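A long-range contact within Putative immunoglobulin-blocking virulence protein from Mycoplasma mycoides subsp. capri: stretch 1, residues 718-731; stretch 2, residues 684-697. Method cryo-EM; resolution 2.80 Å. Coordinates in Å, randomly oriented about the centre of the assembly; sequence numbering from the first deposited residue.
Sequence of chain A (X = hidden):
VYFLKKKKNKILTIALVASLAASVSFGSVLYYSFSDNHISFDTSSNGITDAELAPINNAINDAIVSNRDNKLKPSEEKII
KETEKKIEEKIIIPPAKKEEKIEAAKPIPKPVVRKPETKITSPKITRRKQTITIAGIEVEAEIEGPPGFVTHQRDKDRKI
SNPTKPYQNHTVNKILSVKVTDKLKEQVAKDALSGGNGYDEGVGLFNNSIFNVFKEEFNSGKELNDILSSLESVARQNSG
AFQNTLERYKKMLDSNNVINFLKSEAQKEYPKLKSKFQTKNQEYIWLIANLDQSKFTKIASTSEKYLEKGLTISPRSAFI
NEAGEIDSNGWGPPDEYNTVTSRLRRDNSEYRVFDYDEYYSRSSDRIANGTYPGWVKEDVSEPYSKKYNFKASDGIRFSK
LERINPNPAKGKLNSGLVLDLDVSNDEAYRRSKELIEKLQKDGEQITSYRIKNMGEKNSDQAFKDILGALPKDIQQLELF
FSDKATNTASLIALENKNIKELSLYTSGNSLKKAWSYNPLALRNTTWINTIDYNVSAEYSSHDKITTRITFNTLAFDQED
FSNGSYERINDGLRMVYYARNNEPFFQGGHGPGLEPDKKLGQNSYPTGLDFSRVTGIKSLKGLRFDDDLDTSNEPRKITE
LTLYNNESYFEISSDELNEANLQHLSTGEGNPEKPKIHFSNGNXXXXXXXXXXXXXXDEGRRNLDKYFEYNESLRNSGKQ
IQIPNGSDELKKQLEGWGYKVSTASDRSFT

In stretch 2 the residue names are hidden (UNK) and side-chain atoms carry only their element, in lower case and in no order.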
# COMPACT_ATOMS: atom_id res chain seq x y z
N GLY A 718 -21.23 -10.93 -16.82
CA GLY A 718 -22.57 -10.51 -17.23
C GLY A 718 -23.72 -11.39 -16.72
O GLY A 718 -24.80 -11.40 -17.31
N LYS A 719 -23.50 -12.17 -15.65
CA LYS A 719 -24.44 -13.20 -15.16
C LYS A 719 -25.72 -12.63 -14.55
O LYS A 719 -25.71 -11.77 -13.67
CB LYS A 719 -23.73 -14.14 -14.18
CG LYS A 719 -22.68 -14.99 -14.91
CD LYS A 719 -21.99 -16.03 -14.02
CE LYS A 719 -21.24 -15.38 -12.86
NZ LYS A 719 -20.34 -16.33 -12.17
N GLN A 720 -26.85 -13.18 -14.97
CA GLN A 720 -28.19 -12.86 -14.48
C GLN A 720 -28.80 -14.07 -13.78
O GLN A 720 -28.44 -15.21 -14.05
CB GLN A 720 -29.07 -12.40 -15.65
CG GLN A 720 -28.61 -11.09 -16.31
CD GLN A 720 -29.34 -10.83 -17.62
OE1 GLN A 720 -30.52 -11.08 -17.77
NE2 GLN A 720 -28.69 -10.28 -18.63
N ILE A 721 -29.72 -13.86 -12.85
CA ILE A 721 -30.53 -14.92 -12.22
C ILE A 721 -31.99 -14.50 -12.30
O ILE A 721 -32.33 -13.39 -11.90
CB ILE A 721 -30.06 -15.21 -10.78
CG1 ILE A 721 -28.97 -16.30 -10.76
CG2 ILE A 721 -31.22 -15.60 -9.87
CD1 ILE A 721 -28.18 -16.40 -9.45
N GLN A 722 -32.88 -15.40 -12.72
CA GLN A 722 -34.32 -15.23 -12.57
C GLN A 722 -34.86 -16.33 -11.66
O GLN A 722 -34.77 -17.51 -12.00
CB GLN A 722 -34.96 -15.19 -13.95
CG GLN A 722 -36.48 -14.96 -13.92
CD GLN A 722 -37.06 -14.42 -15.22
OE1 GLN A 722 -36.38 -13.92 -16.10
NE2 GLN A 722 -38.37 -14.42 -15.37
N ILE A 723 -35.40 -15.97 -10.49
CA ILE A 723 -35.98 -16.94 -9.54
C ILE A 723 -37.24 -17.58 -10.15
O ILE A 723 -37.83 -16.97 -11.04
CB ILE A 723 -36.19 -16.32 -8.14
CG1 ILE A 723 -37.43 -15.42 -8.04
CG2 ILE A 723 -34.92 -15.60 -7.67
CD1 ILE A 723 -37.73 -14.93 -6.61
N PRO A 724 -37.67 -18.80 -9.76
CA PRO A 724 -38.59 -19.61 -10.57
C PRO A 724 -40.06 -19.15 -10.53
O PRO A 724 -40.94 -19.78 -9.95
CB PRO A 724 -38.36 -21.06 -10.10
CG PRO A 724 -37.89 -20.91 -8.67
CD PRO A 724 -37.09 -19.61 -8.70
N ASN A 725 -40.33 -18.04 -11.22
CA ASN A 725 -41.63 -17.55 -11.68
C ASN A 725 -41.45 -16.66 -12.94
O ASN A 725 -40.35 -16.21 -13.27
CB ASN A 725 -42.41 -16.85 -10.54
CG ASN A 725 -41.80 -15.58 -9.96
OD1 ASN A 725 -41.11 -14.81 -10.61
ND2 ASN A 725 -42.08 -15.29 -8.71
N GLY A 726 -42.54 -16.42 -13.67
CA GLY A 726 -42.48 -15.69 -14.93
C GLY A 726 -41.92 -16.53 -16.09
O GLY A 726 -41.94 -17.76 -16.06
N SER A 727 -41.49 -15.86 -17.16
CA SER A 727 -41.39 -16.46 -18.49
C SER A 727 -39.95 -16.77 -18.92
O SER A 727 -39.76 -17.47 -19.91
CB SER A 727 -41.95 -15.49 -19.53
OG SER A 727 -43.23 -15.00 -19.15
N ASP A 728 -38.93 -16.23 -18.23
CA ASP A 728 -37.60 -15.99 -18.80
C ASP A 728 -37.72 -15.10 -20.05
O ASP A 728 -37.48 -15.49 -21.19
CB ASP A 728 -36.76 -17.27 -18.96
CG ASP A 728 -36.46 -17.94 -17.62
OD1 ASP A 728 -35.93 -17.26 -16.71
OD2 ASP A 728 -36.69 -19.16 -17.48
N GLU A 729 -38.15 -13.86 -19.79
CA GLU A 729 -38.22 -12.74 -20.74
C GLU A 729 -36.83 -12.30 -21.22
O GLU A 729 -36.63 -11.91 -22.37
CB GLU A 729 -38.88 -11.53 -20.04
CG GLU A 729 -40.26 -11.75 -19.41
CD GLU A 729 -40.30 -12.56 -18.10
OE1 GLU A 729 -39.26 -12.71 -17.42
OE2 GLU A 729 -41.37 -13.11 -17.76
N LEU A 730 -35.86 -12.39 -20.32
CA LEU A 730 -34.42 -12.34 -20.56
C LEU A 730 -33.94 -13.74 -20.98
O LEU A 730 -34.59 -14.74 -20.68
CB LEU A 730 -33.75 -11.86 -19.26
CG LEU A 730 -34.14 -10.43 -18.84
CD1 LEU A 730 -33.93 -10.22 -17.34
CD2 LEU A 730 -33.35 -9.37 -19.59
N LYS A 731 -32.80 -13.84 -21.68
CA LYS A 731 -32.39 -15.07 -22.40
C LYS A 731 -30.97 -15.57 -22.04
O LYS A 731 -30.38 -16.30 -22.82
CB LYS A 731 -32.61 -14.87 -23.91
CG LYS A 731 -34.09 -14.64 -24.27
CD LYS A 731 -34.32 -14.27 -25.74
CE LYS A 731 -33.88 -12.84 -26.07
NZ LYS A 731 -34.21 -12.46 -27.45
N UNK A 684 -19.54 -9.94 -5.44
CA UNK A 684 -20.67 -9.96 -6.38
C UNK A 684 -20.40 -10.63 -7.73
O UNK A 684 -20.90 -10.20 -8.77
o UNK A 684 -22.29 -8.17 -4.46
c UNK A 684 -21.23 -8.55 -6.55
c UNK A 684 -21.39 -7.89 -5.21
n UNK A 684 -20.46 -7.06 -4.84
N UNK A 685 -19.56 -11.67 -7.73
CA UNK A 685 -19.21 -12.48 -8.90
C UNK A 685 -20.22 -13.60 -9.14
O UNK A 685 -20.12 -14.34 -10.13
o UNK A 685 -17.65 -13.87 -7.66
c UNK A 685 -17.78 -13.04 -8.78
c UNK A 685 -16.74 -11.92 -8.64
N UNK A 686 -21.25 -13.74 -8.31
CA UNK A 686 -22.53 -14.33 -8.72
C UNK A 686 -23.45 -13.22 -9.27
O UNK A 686 -23.13 -12.03 -9.27
o UNK A 686 -22.27 -16.27 -7.36
c UNK A 686 -24.50 -15.82 -7.80
c UNK A 686 -23.13 -15.18 -7.57
N UNK A 687 -24.57 -13.61 -9.86
CA UNK A 687 -25.40 -12.76 -10.70
C UNK A 687 -26.07 -11.57 -10.01
O UNK A 687 -26.22 -11.51 -8.79
o UNK A 687 -26.00 -14.87 -11.74
c UNK A 687 -26.51 -13.64 -11.26
N UNK A 688 -26.63 -10.68 -10.82
CA UNK A 688 -27.78 -9.89 -10.39
C UNK A 688 -28.98 -10.84 -10.31
O UNK A 688 -29.40 -11.39 -11.33
c UNK A 688 -28.06 -8.74 -11.37
c UNK A 688 -27.06 -6.57 -12.29
c UNK A 688 -26.86 -7.78 -11.39
c UNK A 688 -29.36 -8.01 -11.00
N UNK A 689 -29.53 -11.06 -9.11
CA UNK A 689 -30.75 -11.84 -8.92
C UNK A 689 -31.95 -10.93 -9.09
O UNK A 689 -32.17 -10.03 -8.29
c UNK A 689 -32.02 -13.87 -5.77
c UNK A 689 -32.04 -13.20 -7.15
n UNK A 689 -31.10 -15.02 -5.69
n UNK A 689 -30.12 -16.78 -4.64
c UNK A 689 -31.02 -15.85 -4.66
n UNK A 689 -31.81 -15.78 -3.64
c UNK A 689 -30.71 -12.52 -7.54
N UNK A 690 -32.75 -11.18 -10.13
CA UNK A 690 -33.97 -10.43 -10.41
C UNK A 690 -35.13 -11.21 -9.79
O UNK A 690 -35.38 -12.36 -10.16
c UNK A 690 -35.48 -9.56 -12.24
c UNK A 690 -32.95 -9.39 -12.48
c UNK A 690 -34.13 -10.23 -11.93
c UNK A 690 -32.96 -9.17 -13.99
N UNK A 691 -35.83 -10.61 -8.83
CA UNK A 691 -37.00 -11.19 -8.16
C UNK A 691 -38.32 -10.53 -8.59
O UNK A 691 -38.33 -9.45 -9.17
c UNK A 691 -36.79 -11.16 -6.64
o UNK A 691 -36.76 -9.85 -6.15
N UNK A 692 -39.45 -11.20 -8.34
CA UNK A 692 -40.80 -10.77 -8.73
C UNK A 692 -41.22 -11.11 -10.17
O UNK A 692 -40.39 -11.33 -11.04
N UNK A 693 -42.53 -11.16 -10.42
CA UNK A 693 -43.12 -11.61 -11.70
C UNK A 693 -43.13 -10.56 -12.82
O UNK A 693 -43.31 -10.93 -13.98
c UNK A 693 -46.31 -14.75 -9.16
n UNK A 693 -46.31 -14.17 -7.79
c UNK A 693 -44.67 -13.26 -10.44
c UNK A 693 -44.56 -12.12 -11.46
c UNK A 693 -46.13 -13.69 -10.26
N UNK A 694 -42.98 -9.27 -12.51
CA UNK A 694 -43.23 -8.17 -13.46
C UNK A 694 -42.16 -8.06 -14.55
O UNK A 694 -40.97 -7.98 -14.27
c UNK A 694 -43.33 -6.83 -12.69
o UNK A 694 -44.26 -6.93 -11.64
c UNK A 694 -43.73 -5.66 -13.56
N UNK A 695 -42.59 -7.97 -15.82
CA UNK A 695 -41.71 -7.84 -16.99
C UNK A 695 -40.98 -6.49 -17.02
O UNK A 695 -41.54 -5.46 -16.64
c UNK A 695 -43.34 -9.68 -19.99
c UNK A 695 -42.50 -8.03 -18.30
c UNK A 695 -43.20 -9.39 -18.50
c UNK A 695 -44.60 -9.45 -17.89
N UNK A 696 -39.75 -6.45 -17.53
CA UNK A 696 -39.00 -5.21 -17.75
C UNK A 696 -39.55 -4.40 -18.94
O UNK A 696 -39.89 -4.95 -19.98
c UNK A 696 -36.76 -5.51 -15.56
c UNK A 696 -37.51 -5.49 -17.98
c UNK A 696 -35.37 -6.53 -17.33
c UNK A 696 -36.80 -6.27 -16.87
N UNK A 697 -39.55 -3.07 -18.79
CA UNK A 697 -39.77 -2.11 -19.87
C UNK A 697 -38.46 -1.75 -20.59
O UNK A 697 -37.39 -2.22 -20.22
o UNK A 697 -39.52 -0.17 -18.43
c UNK A 697 -40.41 -0.85 -19.29

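Position 684 carries two carbons, the second bearing one oxygen and one nitrogen: an amide on a short stem, out of reach of stretch 1. It is Asn-684. Position 685 has one carbon holding an oxygen and a carbon, pointing away; its backbone O accepts a 2.9 Å hydrogen bond from Lys-719 NZ. The branched hydroxyl side chain makes it Thr-685.

Position 686 repeats that pattern, one carbon with an oxygen and a carbon, and its terminal carbon lies 4.1 Å from Ile-721 CD1. This is Thr-686. Position 687 has a carbon and then an oxygen, directed toward stretch 1; the oxygen sits 3.4 Å from Ile-721 CG1, and its CA lies 3.1 Å from Lys-719 O. It is Ser-687, whose OG gives a weak hydrogen bond to Gln-720 O at 3.4 Å.

Position 688 shows four carbons forked at the first, one arm two carbons long, on the sheet face shared with Gln-720: Ile-688. Position 689 has three carbons, a nitrogen, then a carbon carrying two more nitrogens. Its chain lies on the Ile-721 face, and the guanidinium marks Arg-689; its CG is 3.7 Å from Ile-721 CG2 and 3.8 Å from Ile-723 CG2.

Position 690 again has four carbons forked at the first with one longer arm, the tip of which is 3.6 Å from Leu-730 CD1: Ile-690. Position 691 is one carbon and one oxygen, with CB 3.9 Å from Ile-723 CD1: Ser-691. Position 692 has no side-chain atoms and a positive phi of 83°, so it is Gly-692.

Position 693 runs four carbons in a row to a nitrogen, the second carbon 3.7 Å from Asn-725 ND2: Lys-693. Position 694 has one carbon bearing an oxygen and a carbon, directed away: Thr-694. Position 695 has four carbons forked at the second and touches Glu-729. It is Leu-695, with CD2 3.8 Å from Glu-729 CG. Position 696 also has four carbons forked at the second, directed toward stretch 1, where they meet Leu-730. It is Leu-696, and Leu-696 CD1 lies 4.0 Å from Leu-730 CD1. Position 697, a carbon and an oxygen, caps a backbone N just past the stretch: Ser-697.

The rule is parallel pairing first. Ile-688 N to Lys-719 O (3.2 Å), Ile-721 N to Ile-688 O (2.9 Å) and Ile-690 N to Ile-721 O (2.9 Å) fix the register; along each extended strand the side chains alternate, Ile-721 and Arg-689 on one face, Gln-720, Ile-688, Gln-722 and Ile-690 on the other. Arg-689 packs its aliphatic stem beside Ile-721, while Leu-730 returns to cover Ile-690 and Leu-696.

Stretch 2 (684-697) NTTSIRISGKTLLS
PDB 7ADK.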